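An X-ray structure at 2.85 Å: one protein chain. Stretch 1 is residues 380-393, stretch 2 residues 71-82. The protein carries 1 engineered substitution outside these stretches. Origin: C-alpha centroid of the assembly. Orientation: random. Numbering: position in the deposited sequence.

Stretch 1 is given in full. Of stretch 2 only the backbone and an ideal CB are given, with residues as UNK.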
# COMPACT_ATOMS: atom_id res chain seq x y z
N SER A 380 0.85 -6.01 14.30
CA SER A 380 -0.57 -5.70 14.17
C SER A 380 -1.30 -6.66 13.24
O SER A 380 -1.04 -6.71 12.04
CB SER A 380 -0.76 -4.26 13.68
OG SER A 380 -2.14 -3.94 13.56
N GLU A 381 -2.23 -7.43 13.81
CA GLU A 381 -3.10 -8.28 13.01
C GLU A 381 -4.20 -7.44 12.37
O GLU A 381 -4.66 -6.46 12.96
CB GLU A 381 -3.70 -9.40 13.86
CG GLU A 381 -2.75 -10.54 14.17
CD GLU A 381 -3.38 -11.62 15.01
OE1 GLU A 381 -4.14 -11.28 15.94
OE2 GLU A 381 -3.11 -12.81 14.76
N TYR A 382 -4.61 -7.82 11.17
CA TYR A 382 -5.64 -7.07 10.45
C TYR A 382 -6.41 -7.98 9.51
O TYR A 382 -6.12 -9.17 9.39
CB TYR A 382 -5.01 -5.92 9.67
CG TYR A 382 -4.21 -6.36 8.47
CD1 TYR A 382 -2.93 -6.87 8.62
CD2 TYR A 382 -4.74 -6.25 7.19
CE1 TYR A 382 -2.20 -7.28 7.52
CE2 TYR A 382 -4.01 -6.65 6.09
CZ TYR A 382 -2.74 -7.17 6.26
OH TYR A 382 -2.01 -7.57 5.16
N ILE A 383 -7.41 -7.41 8.83
CA ILE A 383 -8.23 -8.17 7.90
C ILE A 383 -8.06 -7.69 6.47
O ILE A 383 -8.40 -6.55 6.14
CB ILE A 383 -9.72 -8.10 8.27
CG1 ILE A 383 -9.96 -8.70 9.66
CG2 ILE A 383 -10.57 -8.81 7.23
CD1 ILE A 383 -9.58 -10.16 9.76
N GLU A 384 -7.52 -8.55 5.62
CA GLU A 384 -7.42 -8.26 4.20
C GLU A 384 -8.71 -8.65 3.50
O GLU A 384 -9.07 -9.83 3.44
CB GLU A 384 -6.24 -8.99 3.57
CG GLU A 384 -6.16 -8.86 2.05
CD GLU A 384 -4.88 -9.42 1.48
OE1 GLU A 384 -3.84 -9.36 2.16
OE2 GLU A 384 -4.91 -9.93 0.33
N THR A 385 -9.42 -7.65 2.99
CA THR A 385 -10.70 -7.87 2.34
C THR A 385 -10.57 -7.76 0.82
O THR A 385 -10.40 -6.67 0.29
CB THR A 385 -11.77 -6.87 2.82
OG1 THR A 385 -11.75 -6.79 4.25
CG2 THR A 385 -13.15 -7.30 2.36
N THR A 386 -10.64 -8.90 0.14
CA THR A 386 -10.55 -8.92 -1.31
C THR A 386 -11.84 -9.44 -1.94
O THR A 386 -12.35 -10.50 -1.57
CB THR A 386 -9.35 -9.77 -1.80
OG1 THR A 386 -9.36 -9.85 -3.23
CG2 THR A 386 -9.42 -11.18 -1.22
N SER A 387 -12.37 -8.68 -2.89
CA SER A 387 -13.59 -9.06 -3.59
C SER A 387 -13.29 -9.34 -5.06
O SER A 387 -12.27 -8.91 -5.58
CB SER A 387 -14.65 -7.96 -3.47
OG SER A 387 -14.21 -6.76 -4.07
N THR A 388 -14.20 -10.06 -5.72
CA THR A 388 -14.01 -10.40 -7.12
C THR A 388 -15.33 -10.30 -7.89
O THR A 388 -16.36 -10.78 -7.43
CB THR A 388 -13.44 -11.82 -7.28
OG1 THR A 388 -12.33 -11.99 -6.40
CG2 THR A 388 -12.98 -12.05 -8.72
N VAL A 389 -15.28 -9.68 -9.06
CA VAL A 389 -16.48 -9.53 -9.88
C VAL A 389 -16.54 -10.57 -10.99
O VAL A 389 -15.56 -10.81 -11.69
CB VAL A 389 -16.58 -8.11 -10.49
CG1 VAL A 389 -15.40 -7.84 -11.40
CG2 VAL A 389 -17.89 -7.95 -11.24
N HIS A 390 -17.70 -11.20 -11.15
CA HIS A 390 -17.90 -12.20 -12.19
C HIS A 390 -19.12 -11.86 -13.04
O HIS A 390 -20.26 -12.05 -12.62
CB HIS A 390 -18.04 -13.59 -11.58
CG HIS A 390 -16.90 -13.97 -10.68
ND1 HIS A 390 -15.69 -14.43 -11.15
CD2 HIS A 390 -16.79 -13.95 -9.33
CE1 HIS A 390 -14.89 -14.68 -10.14
NE2 HIS A 390 -15.53 -14.40 -9.02
N ASN A 391 -18.86 -11.37 -14.25
CA ASN A 391 -19.92 -10.91 -15.14
C ASN A 391 -20.91 -12.00 -15.56
O ASN A 391 -20.60 -13.19 -15.48
CB ASN A 391 -19.32 -10.26 -16.39
CG ASN A 391 -18.59 -8.97 -16.09
OD1 ASN A 391 -18.76 -8.38 -15.02
ND2 ASN A 391 -17.76 -8.52 -17.02
N SER A 392 -22.08 -11.57 -16.00
CA SER A 392 -23.07 -12.49 -16.56
C SER A 392 -22.54 -13.12 -17.84
O SER A 392 -21.51 -12.70 -18.36
CB SER A 392 -24.38 -11.75 -16.83
OG SER A 392 -25.35 -12.61 -17.42
N SER A 393 -23.25 -14.12 -18.35
CA SER A 393 -22.85 -14.79 -19.59
C SER A 393 -24.08 -15.08 -20.45
O SER A 393 -25.08 -15.59 -19.96
CB SER A 393 -22.09 -16.08 -19.28
OG SER A 393 -21.56 -16.65 -20.46
N UNK A 71 -26.21 -6.24 -10.34
CA UNK A 71 -26.33 -5.79 -11.72
C UNK A 71 -25.73 -6.76 -12.74
O UNK A 71 -24.84 -6.39 -13.51
CB UNK A 71 -25.66 -4.42 -11.87
N UNK A 72 -26.22 -7.99 -12.74
CA UNK A 72 -25.76 -9.00 -13.68
C UNK A 72 -24.33 -9.44 -13.42
O UNK A 72 -23.68 -10.05 -14.28
CB UNK A 72 -25.88 -8.47 -15.11
N UNK A 73 -23.84 -9.13 -12.22
CA UNK A 73 -22.48 -9.50 -11.83
C UNK A 73 -22.48 -10.27 -10.52
O UNK A 73 -23.43 -10.17 -9.73
CB UNK A 73 -21.60 -8.25 -11.71
N UNK A 74 -21.42 -11.03 -10.28
CA UNK A 74 -21.29 -11.80 -9.04
C UNK A 74 -20.12 -11.29 -8.21
O UNK A 74 -18.97 -11.33 -8.65
CB UNK A 74 -21.11 -13.29 -9.35
N UNK A 75 -20.43 -10.81 -7.01
CA UNK A 75 -19.41 -10.27 -6.11
C UNK A 75 -18.98 -11.30 -5.07
O UNK A 75 -19.72 -11.63 -4.15
CB UNK A 75 -19.93 -9.01 -5.41
N UNK A 76 -17.76 -11.81 -5.24
CA UNK A 76 -17.18 -12.74 -4.28
C UNK A 76 -16.36 -11.98 -3.25
O UNK A 76 -15.28 -11.47 -3.55
CB UNK A 76 -16.32 -13.78 -4.99
N UNK A 77 -16.89 -11.90 -2.03
CA UNK A 77 -16.22 -11.19 -0.96
C UNK A 77 -15.46 -12.16 -0.05
O UNK A 77 -16.06 -12.99 0.63
CB UNK A 77 -17.23 -10.38 -0.15
N UNK A 78 -14.13 -12.05 -0.07
CA UNK A 78 -13.27 -12.89 0.76
C UNK A 78 -12.36 -12.04 1.63
O UNK A 78 -11.44 -11.39 1.14
CB UNK A 78 -12.44 -13.83 -0.11
N UNK A 79 -12.62 -12.05 2.94
CA UNK A 79 -11.79 -11.31 3.88
C UNK A 79 -11.04 -12.27 4.80
O UNK A 79 -11.65 -13.06 5.52
CB UNK A 79 -12.64 -10.34 4.70
N UNK A 80 -9.71 -12.21 4.77
CA UNK A 80 -8.91 -13.11 5.59
C UNK A 80 -8.09 -12.38 6.65
O UNK A 80 -7.76 -11.20 6.50
CB UNK A 80 -7.98 -13.93 4.70
N UNK A 81 -7.76 -13.09 7.72
CA UNK A 81 -7.02 -12.53 8.84
C UNK A 81 -5.51 -12.65 8.63
O UNK A 81 -4.97 -13.75 8.58
CB UNK A 81 -7.43 -13.23 10.14
N UNK A 82 -4.84 -11.51 8.52
CA UNK A 82 -3.40 -11.48 8.33
C UNK A 82 -2.69 -10.73 9.46
O UNK A 82 -3.34 -10.17 10.34
CB UNK A 82 -3.07 -10.84 6.98

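Stretch 2 runs antiparallel to the strand 380-391, and its side chains alternate between two faces of the sheet. Position 71 precedes the strand, with nothing of stretch 1 near its ideal CB, so many residues would do; Asn71 makes no contact. Position 72 has phi 69° and psi 16°, a conformation that favours glycine, and Gly72 is found, its O 2.8 Å from Ser392 N.

At 73 the ideal CB lies 3.8 Å from Val389 CG2 and near the amide of Asn391. A long side chain with an aliphatic stem would suit. Arg73 lays CD 3.7 Å from Val389 CG2 and CG 3.6 Å from Asn391 OD1. Position 74 points to the same face of the sheet as His390, with which it exchanges two backbone hydrogen bonds; an aromatic or aliphatic group could lie beside the imidazole. Phe74 does so, the edge of its ring meeting His390 CD2, 3.8 Å from Phe74 CD2.

Position 75, on the face of Val389 and Ser387, has only loose neighbours, and a small or medium apolar residue fits; Val75 places CG1 4.4 Å from Ser387 CB. At 76 the ideal CB is 4.2 Å from His390 NE2 and close to Thr388, favouring a compact, perhaps beta-branched residue. Val76 brings CG2 to 3.4 Å from His390 NE2, at the ring edge, while its N and O pair with Thr388.

Position 77 has room towards Ser387 and Thr385, so many apolar residues would serve. Leu77 reaches Thr385 CG2 with CD2, at 4.1 Å. Position 78 is paired with Thr386, which offers little but its methyl, leaving the choice wide; the CB of Arg78 is 4.1 Å from Thr386 CG2, and the end of the chain leads away.

At 79 Ile383 CG2 and Thr385 OG1 both lie close to the ideal CB, at 3.6 and 3.7 Å, so an aliphatic stem is welcome and a polar end possible. Arg79 packs its CB against that methyl. Position 80 faces Glu384, where a basic or neutral polar residue might be expected from charge alone. Glu80 is found instead, its OE2 4.6 Å from Glu384 OE2.

Position 81 lies over Ile383 CD1 with the carboxylate of Glu381 within reach, so a long basic chain suits both. Lys81 sets CB 3.7 Å from Ile383 CD1 and forms a long salt bridge, NZ to Glu381 OE2, 3.7 Å. At 82 the Tyr382 ring and the Glu384 carboxylate invite lysine or arginine. Lys82 passes CD 3.7 Å from Tyr382 OH and closes a salt bridge from NZ to Glu384 OE1 at 2.8 Å.

Stretch 2, residues 71-82: NGRFVVLRREKK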
# COMPACT_ATOMS: atom_id res chain seq x y z
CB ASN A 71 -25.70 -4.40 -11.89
CG ASN A 71 -26.32 -3.37 -10.96
OD1 ASN A 71 -27.24 -3.67 -10.20
ND2 ASN A 71 -25.81 -2.15 -11.02
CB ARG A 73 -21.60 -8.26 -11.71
CG ARG A 73 -21.56 -7.40 -12.96
CD ARG A 73 -20.71 -6.16 -12.75
NE ARG A 73 -20.72 -5.28 -13.91
CZ ARG A 73 -20.06 -4.13 -13.99
NH1 ARG A 73 -19.32 -3.72 -12.96
NH2 ARG A 73 -20.12 -3.39 -15.09
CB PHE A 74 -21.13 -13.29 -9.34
CG PHE A 74 -21.21 -14.16 -8.12
CD1 PHE A 74 -22.39 -14.25 -7.40
CD2 PHE A 74 -20.12 -14.91 -7.71
CE1 PHE A 74 -22.47 -15.05 -6.27
CE2 PHE A 74 -20.20 -15.71 -6.59
CZ PHE A 74 -21.37 -15.79 -5.87
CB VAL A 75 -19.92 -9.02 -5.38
CG1 VAL A 75 -18.92 -8.58 -4.32
CG2 VAL A 75 -20.19 -7.89 -6.37
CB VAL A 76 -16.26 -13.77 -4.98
CG1 VAL A 76 -15.57 -14.65 -3.95
CG2 VAL A 76 -17.06 -14.61 -5.96
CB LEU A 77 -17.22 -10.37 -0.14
CG LEU A 77 -16.67 -9.37 0.88
CD1 LEU A 77 -17.70 -8.29 1.18
CD2 LEU A 77 -16.22 -10.07 2.15
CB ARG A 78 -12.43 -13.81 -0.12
CG ARG A 78 -13.22 -14.74 -1.02
CD ARG A 78 -12.30 -15.68 -1.78
NE ARG A 78 -13.02 -16.54 -2.71
CZ ARG A 78 -12.45 -17.47 -3.47
NH1 ARG A 78 -11.14 -17.67 -3.40
NH2 ARG A 78 -13.19 -18.20 -4.29
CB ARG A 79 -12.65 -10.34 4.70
CG ARG A 79 -13.78 -11.01 5.47
CD ARG A 79 -14.71 -9.98 6.09
NE ARG A 79 -15.45 -9.22 5.08
CZ ARG A 79 -16.37 -8.31 5.35
NH1 ARG A 79 -16.67 -8.02 6.61
NH2 ARG A 79 -16.99 -7.67 4.37
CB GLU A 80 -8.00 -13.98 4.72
CG GLU A 80 -6.81 -13.26 4.12
CD GLU A 80 -5.75 -14.21 3.61
OE1 GLU A 80 -5.63 -15.32 4.17
OE2 GLU A 80 -5.04 -13.85 2.64
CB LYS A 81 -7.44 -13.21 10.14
CG LYS A 81 -6.47 -13.05 11.29
CD LYS A 81 -6.96 -13.80 12.52
CE LYS A 81 -5.85 -13.98 13.54
NZ LYS A 81 -6.35 -14.64 14.78
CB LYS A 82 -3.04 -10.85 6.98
CG LYS A 82 -3.25 -11.76 5.79
CD LYS A 82 -2.67 -11.13 4.52
CE LYS A 82 -2.65 -12.13 3.37
NZ LYS A 82 -2.04 -11.54 2.14
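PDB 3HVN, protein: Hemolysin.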